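Local coordinates for putative alpha/beta hydrolase fold protein (Candidatus Nitrososphaera gargensis, PDB 5A62), which probably hydrolyses carboxylic ester bonds, as expected of a carboxylesterase of the alpha/beta hydrolase family, at residues Tyr15-Asp20 and Gly50-Ala55; Tyr24-Ile29 and Thr94-Ser99; His30-Asn35 and His98-Ile103. All coordinates share one frame; numbering follows the deposited sequence.

Contact 1 (Tyr15-Asp20 and Gly50-Ala55); sequences YEDHGD and GFRVIA
Glu16, Asp17 and His18 pair antiparallel with Ala55, Ile54 and Val53, the short strand axes 4.7 Å apart and their directions at 177°. This joins strand 12-18 to strand 52-56 of the alpha/beta hydrolase sheet, where 12-18 runs against the parallel block that begins with 52-56. Glu16 with Ala55 and His18 with Val53 are the hydrogen-bonded pairs, each closed by two backbone bonds; His18 N donates to Val53 O at 2.8 Å. Between them Asp17 and Ile54 form a non-hydrogen-bonded pair, and Ile54 CG1 lies 3.9 Å from Asp17 OD1. On the face carrying His18 and Val53, their CB atoms come within 4.2 Å, and helix 40-48 covers both side chains with Ile43. The face of Asp17 and Ile54 also takes the Arg52 side chain, which Ile90 touches. Asp17 holds CG anti to its backbone N (chi1 -177°), and Arg52, extended from CG to NE, reaches across to it. The result is a side-on, two-bond salt bridge with carboxylate and guanidinium nearly coplanar (14° between planes), which limits rotation of both groups. Beyond the strand, Asp20 O packs 3.6 Å from Arg52 CB, while the Asp20 carboxylate makes a salt bridge with Arg22. In the bridge itself, Arg52 NE meets Asp17 OD1 at 2.8 Å and Arg52 NH2 meets Asp17 OD2 at 2.7 Å, both on the syn side of the carboxylate.

Contact 2 (Tyr24-Ile29 and Thr94-Ser99); sequences YPLVLI and TIIGHS
Tyr24 OH is gripped twice: Thr94 OG1, lying at the edge of the ring near its plane, donates to Tyr24 OH at 2.9 Å, and Asp117 OD2 on strand 116-122 is its second hydrogen-bond partner. The Tyr24 and Thr94 side chains cross at about a right angle. Tyr24 CG stands anti to its backbone N (chi1 -174°), and the ring reaches over to the neighbouring strand. From there the backbones run parallel, 4.6 Å apart at the axes. Thr94, Ile96 and His98 donate their N-H groups to Pro25 O, Val27 O (Ile96 N to Val27 O 2.8 Å) and Ile29 O, and between these Val27 N and Ile29 N donate back to Thr94 O and Ile96 O. Strands 25-29 and 93-98 are central neighbours in the parallel part of the alpha/beta hydrolase sheet, with a helical layer on each face. Leu26, Leu28, Thr94 and Ile96 line one face: Leu26 CD2 rests 3.7 Å from Thr94 CB, and Leu28 CD2 lies alongside Ile96 CD1 at 3.8 Å. Helix 256-272 covers this side with Leu262, Leu266 and Val269. The other face carries Val27, Ile29 and Ile95; helix 100-111 touches Ile29 with Ile104 and Ile95 with Tyr108, and Ile29 CD1 crosses to within 3.6 Å of Ile95 CG2.

Contact 3 (His30-Asn35 and His98-Ile103); sequences HPIGGN and HSIGGI. With ACT (acetate ion), chain B.
Ile100 sets CG1 anti to its backbone N (chi1 -159°), which leaves CG2 between N and the carbonyl carbon and aims it at Ile32, with CG1 of Ile32 3.9 Å from Ile100 CG2. Just before it, Ser99 has the strained backbone angles phi 58° and psi -118° of a sharp strand-to-helix turn. Together with the sequence GHSIG, this fits the nucleophile elbow of alpha/beta hydrolases, with Ser99, hydrogen-bonded to His248, as the probable nucleophile. Across from the elbow, the loop after strand 25-29 makes a type II turn from Pro31 to Gly34. An acetate ion, probably from the crystallisation liquor, sits between the two: its OXT accepts from Ile32 N at 2.9 Å and from Ile100 N at 3.0 Å. Two converging backbone N-H groups beside this serine are consistent with an oxyanion hole. Pro31 CG presses obliquely on the His98 ring, 3.2 Å from His98 ND1, a buried nitrogen without a polar partner; the ring's NE2 bonds to His248 O. The Pro31-Ile32 peptide is itself anchored, since Pro31 O takes a bond from His30 ND1 at 2.8 Å and another from Gly34 N at 2.9 Å, on opposite faces of the carbonyl plane.

Contacts 1 and 2 are consecutive parts of one sheet, their centres about 10 Å apart. Strand 52-56 lies between 12-18 and 25-29, and Ile54 joins the contacts through probable hydrogen bonds, Ile54 N to Leu26 O and Ile54 O to Leu28 N, both 2.8 Å. Contact 3 begins where both strands of contact 2 end: His30 follows Ile29 directly, and His98 and Ser99 belong to both contacts. Ile29 CG2 packs 3.5 Å from Gly101 CA at this junction. The paired strands thus deliver the loop and the elbow together to the acetate site, the probable active centre. Contact 1 is more remote, its centre about 18 Å from that of contact 3 and their nearest atoms about 7 Å apart.

Contact 1 (Tyr15-Asp20 and Gly50-Ala55)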
loop_
_atom_site.group_PDB
_atom_site.type_symbol
_atom_site.label_atom_id
_atom_site.label_comp_id
_atom_site.label_asym_id
_atom_site.label_seq_id
_atom_site.Cartn_x
_atom_site.Cartn_y
_atom_site.Cartn_z
ATOM N N TYR A 15 20.769 10.380 8.131
ATOM C CA TYR A 15 21.610 10.516 6.972
ATOM C C TYR A 15 23.040 10.741 7.301
ATOM O O TYR A 15 23.327 11.091 8.426
ATOM C CB TYR A 15 21.087 11.636 6.047
ATOM C CG TYR A 15 21.369 13.015 6.590
ATOM C CD1 TYR A 15 20.518 13.656 7.440
ATOM C CD2 TYR A 15 22.512 13.660 6.150
ATOM C CE1 TYR A 15 20.784 14.910 7.941
ATOM C CE2 TYR A 15 22.832 14.896 6.691
ATOM C CZ TYR A 15 21.963 15.509 7.559
ATOM O OH TYR A 15 22.180 16.801 8.092
ATOM N N GLU A 16 23.902 10.544 6.314
ATOM C CA GLU A 16 25.364 10.913 6.396
ATOM C C GLU A 16 25.697 11.649 5.153
ATOM O O GLU A 16 25.229 11.390 4.069
ATOM C CB GLU A 16 26.244 9.721 6.590
ATOM C CG GLU A 16 25.958 8.973 7.861
ATOM C CD GLU A 16 26.686 7.649 7.967
ATOM O OE1 GLU A 16 27.402 7.221 7.043
ATOM O OE2 GLU A 16 26.508 6.974 9.027
ATOM N N ASP A 17 26.579 12.651 5.310
ATOM C CA ASP A 17 27.039 13.530 4.238
ATOM C C ASP A 17 28.542 13.501 4.299
ATOM O O ASP A 17 29.158 14.175 5.183
ATOM C CB ASP A 17 26.490 14.923 4.466
ATOM C CG ASP A 17 26.856 15.920 3.367
ATOM O OD1 ASP A 17 27.629 15.615 2.470
ATOM O OD2 ASP A 17 26.358 17.060 3.461
ATOM N N HIS A 18 29.163 12.705 3.477
ATOM C CA HIS A 18 30.595 12.472 3.498
ATOM C C HIS A 18 31.291 13.278 2.438
ATOM O O HIS A 18 30.828 13.469 1.315
ATOM C CB HIS A 18 30.859 11.010 3.198
ATOM C CG HIS A 18 30.412 10.050 4.256
ATOM N ND1 HIS A 18 29.168 9.437 4.303
ATOM C CD2 HIS A 18 31.117 9.512 5.281
ATOM C CE1 HIS A 18 29.124 8.614 5.335
ATOM N NE2 HIS A 18 30.294 8.646 5.939
ATOM N N GLY A 19 32.559 13.642 2.731
ATOM C CA GLY A 19 33.328 14.323 1.724
ATOM C C GLY A 19 33.176 15.832 1.779
ATOM O O GLY A 19 32.459 16.419 2.594
ATOM N N ASP A 20 33.847 16.498 0.857
ATOM C CA ASP A 20 33.816 17.936 0.808
ATOM C C ASP A 20 32.551 18.476 0.200
ATOM O O ASP A 20 32.119 17.996 -0.856
ATOM C CB ASP A 20 34.982 18.433 -0.047
ATOM C CG ASP A 20 35.219 19.926 0.117
ATOM O OD1 ASP A 20 34.515 20.749 -0.480
ATOM O OD2 ASP A 20 36.135 20.285 0.891
ATOM N N GLY A 50 36.947 11.216 -5.130
ATOM C CA GLY A 50 36.672 12.643 -5.091
ATOM C C GLY A 50 35.230 13.145 -5.044
ATOM O O GLY A 50 34.985 14.324 -5.110
ATOM N N PHE A 51 34.268 12.253 -4.868
ATOM C CA PHE A 51 32.888 12.654 -4.712
ATOM C C PHE A 51 32.473 12.983 -3.292
ATOM O O PHE A 51 33.127 12.569 -2.339
ATOM C CB PHE A 51 32.069 11.432 -5.156
ATOM C CG PHE A 51 32.187 11.158 -6.591
ATOM C CD1 PHE A 51 31.518 11.944 -7.490
ATOM C CD2 PHE A 51 32.938 10.080 -7.070
ATOM C CE1 PHE A 51 31.585 11.690 -8.856
ATOM C CE2 PHE A 51 33.016 9.843 -8.448
ATOM C CZ PHE A 51 32.380 10.664 -9.331
ATOM N N ARG A 52 31.402 13.778 -3.201
ATOM C CA ARG A 52 30.683 13.981 -1.953
ATOM C C ARG A 52 29.614 12.846 -1.979
ATOM O O ARG A 52 29.080 12.573 -3.030
ATOM C CB ARG A 52 30.018 15.307 -1.922
ATOM C CG ARG A 52 29.134 15.571 -0.751
ATOM C CD ARG A 52 28.452 16.878 -0.922
ATOM N NE ARG A 52 27.584 17.261 0.153
ATOM C CZ ARG A 52 26.890 18.382 0.181
ATOM N NH1 ARG A 52 26.865 19.217 -0.854
ATOM N NH2 ARG A 52 26.166 18.645 1.245
ATOM N N VAL A 53 29.477 12.175 -0.882
ATOM C CA VAL A 53 28.598 10.968 -0.793
ATOM C C VAL A 53 27.558 11.173 0.286
ATOM O O VAL A 53 27.888 11.279 1.479
ATOM C CB VAL A 53 29.366 9.715 -0.519
ATOM C CG1 VAL A 53 28.434 8.491 -0.646
ATOM C CG2 VAL A 53 30.520 9.619 -1.532
ATOM N N ILE A 54 26.305 11.202 -0.130
ATOM C CA ILE A 54 25.173 11.332 0.759
ATOM C C ILE A 54 24.453 9.998 0.825
ATOM O O ILE A 54 24.187 9.424 -0.247
ATOM C CB ILE A 54 24.212 12.404 0.275
ATOM C CG1 ILE A 54 24.947 13.780 0.300
ATOM C CG2 ILE A 54 22.983 12.469 1.189
ATOM C CD1 ILE A 54 24.387 14.756 -0.678
ATOM N N ALA A 55 24.215 9.485 1.999
ATOM C CA ALA A 55 23.433 8.235 2.135
ATOM C C ALA A 55 22.408 8.445 3.212
ATOM O O ALA A 55 22.625 9.240 4.116
ATOM C CB ALA A 55 24.340 7.096 2.464
#

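Contact 2 (Tyr24-Ile29 and Thr94-Ser99)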
loop_
_atom_site.group_PDB
_atom_site.type_symbol
_atom_site.label_atom_id
_atom_site.label_comp_id
_atom_site.label_asym_id
_atom_site.label_seq_id
_atom_site.Cartn_x
_atom_site.Cartn_y
_atom_site.Cartn_z
ATOM N N TYR A 24 31.374 16.939 -6.247
ATOM C CA TYR A 24 30.174 16.467 -6.957
ATOM C C TYR A 24 29.429 15.419 -6.098
ATOM O O TYR A 24 30.033 14.449 -5.663
ATOM C CB TYR A 24 30.553 15.859 -8.316
ATOM C CG TYR A 24 29.333 15.512 -9.123
ATOM C CD1 TYR A 24 28.640 16.470 -9.827
ATOM C CD2 TYR A 24 28.777 14.244 -9.022
ATOM C CE1 TYR A 24 27.463 16.173 -10.509
ATOM C CE2 TYR A 24 27.640 13.934 -9.702
ATOM C CZ TYR A 24 26.965 14.874 -10.461
ATOM O OH TYR A 24 25.744 14.675 -11.128
ATOM N N PRO A 25 28.120 15.699 -5.890
ATOM C CA PRO A 25 27.352 14.844 -4.949
ATOM C C PRO A 25 26.681 13.621 -5.575
ATOM O O PRO A 25 26.010 13.713 -6.592
ATOM C CB PRO A 25 26.308 15.787 -4.456
ATOM C CG PRO A 25 26.019 16.670 -5.635
ATOM C CD PRO A 25 27.327 16.854 -6.308
ATOM N N LEU A 26 26.915 12.519 -4.904
ATOM C CA LEU A 26 26.288 11.231 -5.214
ATOM C C LEU A 26 25.416 10.862 -4.033
ATOM O O LEU A 26 25.816 11.013 -2.878
ATOM C CB LEU A 26 27.335 10.154 -5.370
ATOM C CG LEU A 26 28.393 10.355 -6.481
ATOM C CD1 LEU A 26 29.342 9.212 -6.567
ATOM C CD2 LEU A 26 27.804 10.606 -7.833
ATOM N N VAL A 27 24.210 10.384 -4.332
ATOM C CA VAL A 27 23.244 9.984 -3.337
ATOM C C VAL A 27 23.008 8.499 -3.434
ATOM O O VAL A 27 22.663 8.056 -4.527
ATOM C CB VAL A 27 21.915 10.744 -3.566
ATOM C CG1 VAL A 27 20.875 10.352 -2.531
ATOM C CG2 VAL A 27 22.145 12.260 -3.573
ATOM N N LEU A 28 23.182 7.805 -2.343
ATOM C CA LEU A 28 23.069 6.344 -2.276
ATOM C C LEU A 28 21.767 5.996 -1.609
ATOM O O LEU A 28 21.496 6.446 -0.496
ATOM C CB LEU A 28 24.199 5.639 -1.551
ATOM C CG LEU A 28 25.583 6.097 -1.971
ATOM C CD1 LEU A 28 26.625 5.327 -1.208
ATOM C CD2 LEU A 28 25.837 5.899 -3.412
ATOM N N ILE A 29 20.963 5.135 -2.265
ATOM C CA ILE A 29 19.644 4.728 -1.728
ATOM C C ILE A 29 19.569 3.224 -1.652
ATOM O O ILE A 29 19.637 2.536 -2.677
ATOM C CB ILE A 29 18.506 5.311 -2.541
ATOM C CG1 ILE A 29 18.722 6.794 -2.886
ATOM C CG2 ILE A 29 17.213 5.126 -1.808
ATOM C CD1 ILE A 29 17.539 7.465 -3.531
ATOM N N THR A 94 23.957 12.908 -8.896
ATOM C CA THR A 94 23.694 11.623 -9.479
ATOM C C THR A 94 23.188 10.734 -8.340
ATOM O O THR A 94 23.774 10.713 -7.268
ATOM C CB THR A 94 24.907 11.048 -10.129
ATOM O OG1 THR A 94 25.125 11.836 -11.328
ATOM C CG2 THR A 94 24.729 9.596 -10.524
ATOM N N ILE A 95 22.171 9.919 -8.597
ATOM C CA ILE A 95 21.591 9.023 -7.578
ATOM C C ILE A 95 21.876 7.576 -7.976
ATOM O O ILE A 95 21.621 7.196 -9.096
ATOM C CB ILE A 95 20.099 9.249 -7.480
ATOM C CG1 ILE A 95 19.774 10.698 -7.152
ATOM C CG2 ILE A 95 19.510 8.365 -6.413
ATOM C CD1 ILE A 95 18.292 11.094 -7.288
ATOM N N ILE A 96 22.375 6.846 -7.020
ATOM C CA ILE A 96 22.701 5.427 -7.129
ATOM C C ILE A 96 21.706 4.702 -6.205
ATOM O O ILE A 96 21.788 4.855 -5.008
ATOM C CB ILE A 96 24.121 5.081 -6.773
ATOM C CG1 ILE A 96 25.067 5.874 -7.709
ATOM C CG2 ILE A 96 24.321 3.590 -6.879
ATOM C CD1 ILE A 96 26.463 5.904 -7.182
ATOM N N GLY A 97 20.797 3.928 -6.819
ATOM C CA GLY A 97 19.788 3.274 -6.012
ATOM C C GLY A 97 19.672 1.814 -6.252
ATOM O O GLY A 97 19.693 1.387 -7.396
ATOM N N HIS A 98 19.588 1.010 -5.193
ATOM C CA HIS A 98 19.496 -0.437 -5.270
ATOM C C HIS A 98 18.074 -0.821 -4.952
ATOM O O HIS A 98 17.530 -0.471 -3.927
ATOM C CB HIS A 98 20.455 -1.105 -4.255
ATOM C CG HIS A 98 20.353 -2.588 -4.183
ATOM N ND1 HIS A 98 20.611 -3.271 -3.015
ATOM C CD2 HIS A 98 20.140 -3.517 -5.109
ATOM C CE1 HIS A 98 20.472 -4.575 -3.237
ATOM N NE2 HIS A 98 20.198 -4.756 -4.510
ATOM N N SER A 99 17.487 -1.603 -5.859
ATOM C CA SER A 99 16.132 -2.164 -5.705
ATOM C C SER A 99 15.126 -1.034 -5.527
ATOM O O SER A 99 14.977 -0.200 -6.365
ATOM C CB SER A 99 16.084 -3.231 -4.618
ATOM O OG SER A 99 15.006 -4.120 -4.921
#

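Contact 3 (His30-Asn35 and His98-Ile103)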
loop_
_atom_site.group_PDB
_atom_site.type_symbol
_atom_site.label_atom_id
_atom_site.label_comp_id
_atom_site.label_asym_id
_atom_site.label_seq_id
_atom_site.Cartn_x
_atom_site.Cartn_y
_atom_site.Cartn_z
ATOM N N HIS A 30 19.475 2.714 -0.440
ATOM C CA HIS A 30 19.479 1.293 -0.128
ATOM C C HIS A 30 18.159 0.589 -0.478
ATOM O O HIS A 30 17.146 1.226 -0.751
ATOM C CB HIS A 30 19.823 1.088 1.353
ATOM C CG HIS A 30 18.780 1.574 2.303
ATOM N ND1 HIS A 30 17.638 0.856 2.538
ATOM C CD2 HIS A 30 18.707 2.652 3.147
ATOM C CE1 HIS A 30 16.912 1.477 3.459
ATOM N NE2 HIS A 30 17.520 2.580 3.821
ATOM N N PRO A 31 18.154 -0.759 -0.474
ATOM C CA PRO A 31 16.969 -1.544 -0.800
ATOM C C PRO A 31 16.101 -1.761 0.415
ATOM O O PRO A 31 16.439 -1.421 1.523
ATOM C CB PRO A 31 17.559 -2.879 -1.215
ATOM C CG PRO A 31 18.745 -3.015 -0.433
ATOM C CD PRO A 31 19.334 -1.630 -0.385
ATOM N N ILE A 32 14.915 -2.332 0.210
ATOM C CA ILE A 32 14.129 -2.792 1.339
ATOM C C ILE A 32 14.961 -3.751 2.169
ATOM O O ILE A 32 15.549 -4.687 1.593
ATOM C CB ILE A 32 12.806 -3.451 0.893
ATOM C CG1 ILE A 32 11.912 -2.399 0.219
ATOM C CG2 ILE A 32 12.111 -4.103 2.077
ATOM C CD1 ILE A 32 10.609 -2.972 -0.314
ATOM N N GLY A 33 15.007 -3.555 3.472
ATOM C CA GLY A 33 15.776 -4.373 4.375
ATOM C C GLY A 33 17.215 -3.926 4.458
ATOM O O GLY A 33 17.980 -4.531 5.215
ATOM N N GLY A 34 17.595 -2.904 3.722
ATOM C CA GLY A 34 18.967 -2.352 3.787
ATOM C C GLY A 34 19.013 -1.130 4.660
ATOM O O GLY A 34 18.055 -0.723 5.321
ATOM N N ASN A 35 20.185 -0.511 4.692
ATOM C CA ASN A 35 20.469 0.670 5.458
ATOM C C ASN A 35 21.859 1.097 5.064
ATOM O O ASN A 35 22.458 0.547 4.138
ATOM C CB ASN A 35 20.252 0.419 6.911
ATOM C CG ASN A 35 21.010 -0.752 7.386
ATOM O OD1 ASN A 35 22.241 -0.815 7.202
ATOM N ND2 ASN A 35 20.322 -1.735 7.930
ATOM N N HIS A 98 19.588 1.010 -5.193
ATOM C CA HIS A 98 19.496 -0.437 -5.270
ATOM C C HIS A 98 18.074 -0.821 -4.952
ATOM O O HIS A 98 17.530 -0.471 -3.927
ATOM C CB HIS A 98 20.455 -1.105 -4.255
ATOM C CG HIS A 98 20.353 -2.588 -4.183
ATOM N ND1 HIS A 98 20.611 -3.271 -3.015
ATOM C CD2 HIS A 98 20.140 -3.517 -5.109
ATOM C CE1 HIS A 98 20.472 -4.575 -3.237
ATOM N NE2 HIS A 98 20.198 -4.756 -4.510
ATOM N N SER A 99 17.487 -1.603 -5.859
ATOM C CA SER A 99 16.132 -2.164 -5.705
ATOM C C SER A 99 15.126 -1.034 -5.527
ATOM O O SER A 99 14.977 -0.200 -6.365
ATOM C CB SER A 99 16.084 -3.231 -4.618
ATOM O OG SER A 99 15.006 -4.120 -4.921
ATOM N N ILE A 100 14.420 -0.942 -4.415
ATOM C CA ILE A 100 13.532 0.203 -4.207
ATOM C C ILE A 100 14.220 1.529 -4.369
ATOM O O ILE A 100 13.613 2.509 -4.808
ATOM C CB ILE A 100 12.754 0.140 -2.836
ATOM C CG1 ILE A 100 11.497 1.011 -2.867
ATOM C CG2 ILE A 100 13.627 0.526 -1.663
ATOM C CD1 ILE A 100 10.634 0.943 -1.632
ATOM N N GLY A 101 15.481 1.555 -4.011
ATOM C CA GLY A 101 16.305 2.799 -4.212
ATOM C C GLY A 101 16.354 3.204 -5.645
ATOM O O GLY A 101 16.380 4.385 -5.981
ATOM N N GLY A 102 16.353 2.263 -6.545
ATOM C CA GLY A 102 16.310 2.469 -8.010
ATOM C C GLY A 102 14.994 3.034 -8.464
ATOM O O GLY A 102 14.897 3.984 -9.253
ATOM N N ILE A 103 13.894 2.510 -7.919
ATOM C CA ILE A 103 12.620 3.024 -8.185
ATOM C C ILE A 103 12.476 4.495 -7.710
ATOM O O ILE A 103 11.998 5.400 -8.407
ATOM C CB ILE A 103 11.546 2.122 -7.505
ATOM C CG1 ILE A 103 11.939 0.636 -7.690
ATOM C CG2 ILE A 103 10.292 2.545 -8.170
ATOM C CD1 ILE A 103 10.955 -0.409 -7.150
HETATM C C ACT B . 13.246 -3.956 -2.855
HETATM O O ACT B . 13.284 -5.108 -2.354
HETATM O OXT ACT B . 13.966 -3.105 -2.413
HETATM C CH3 ACT B . 12.258 -3.586 -3.995
#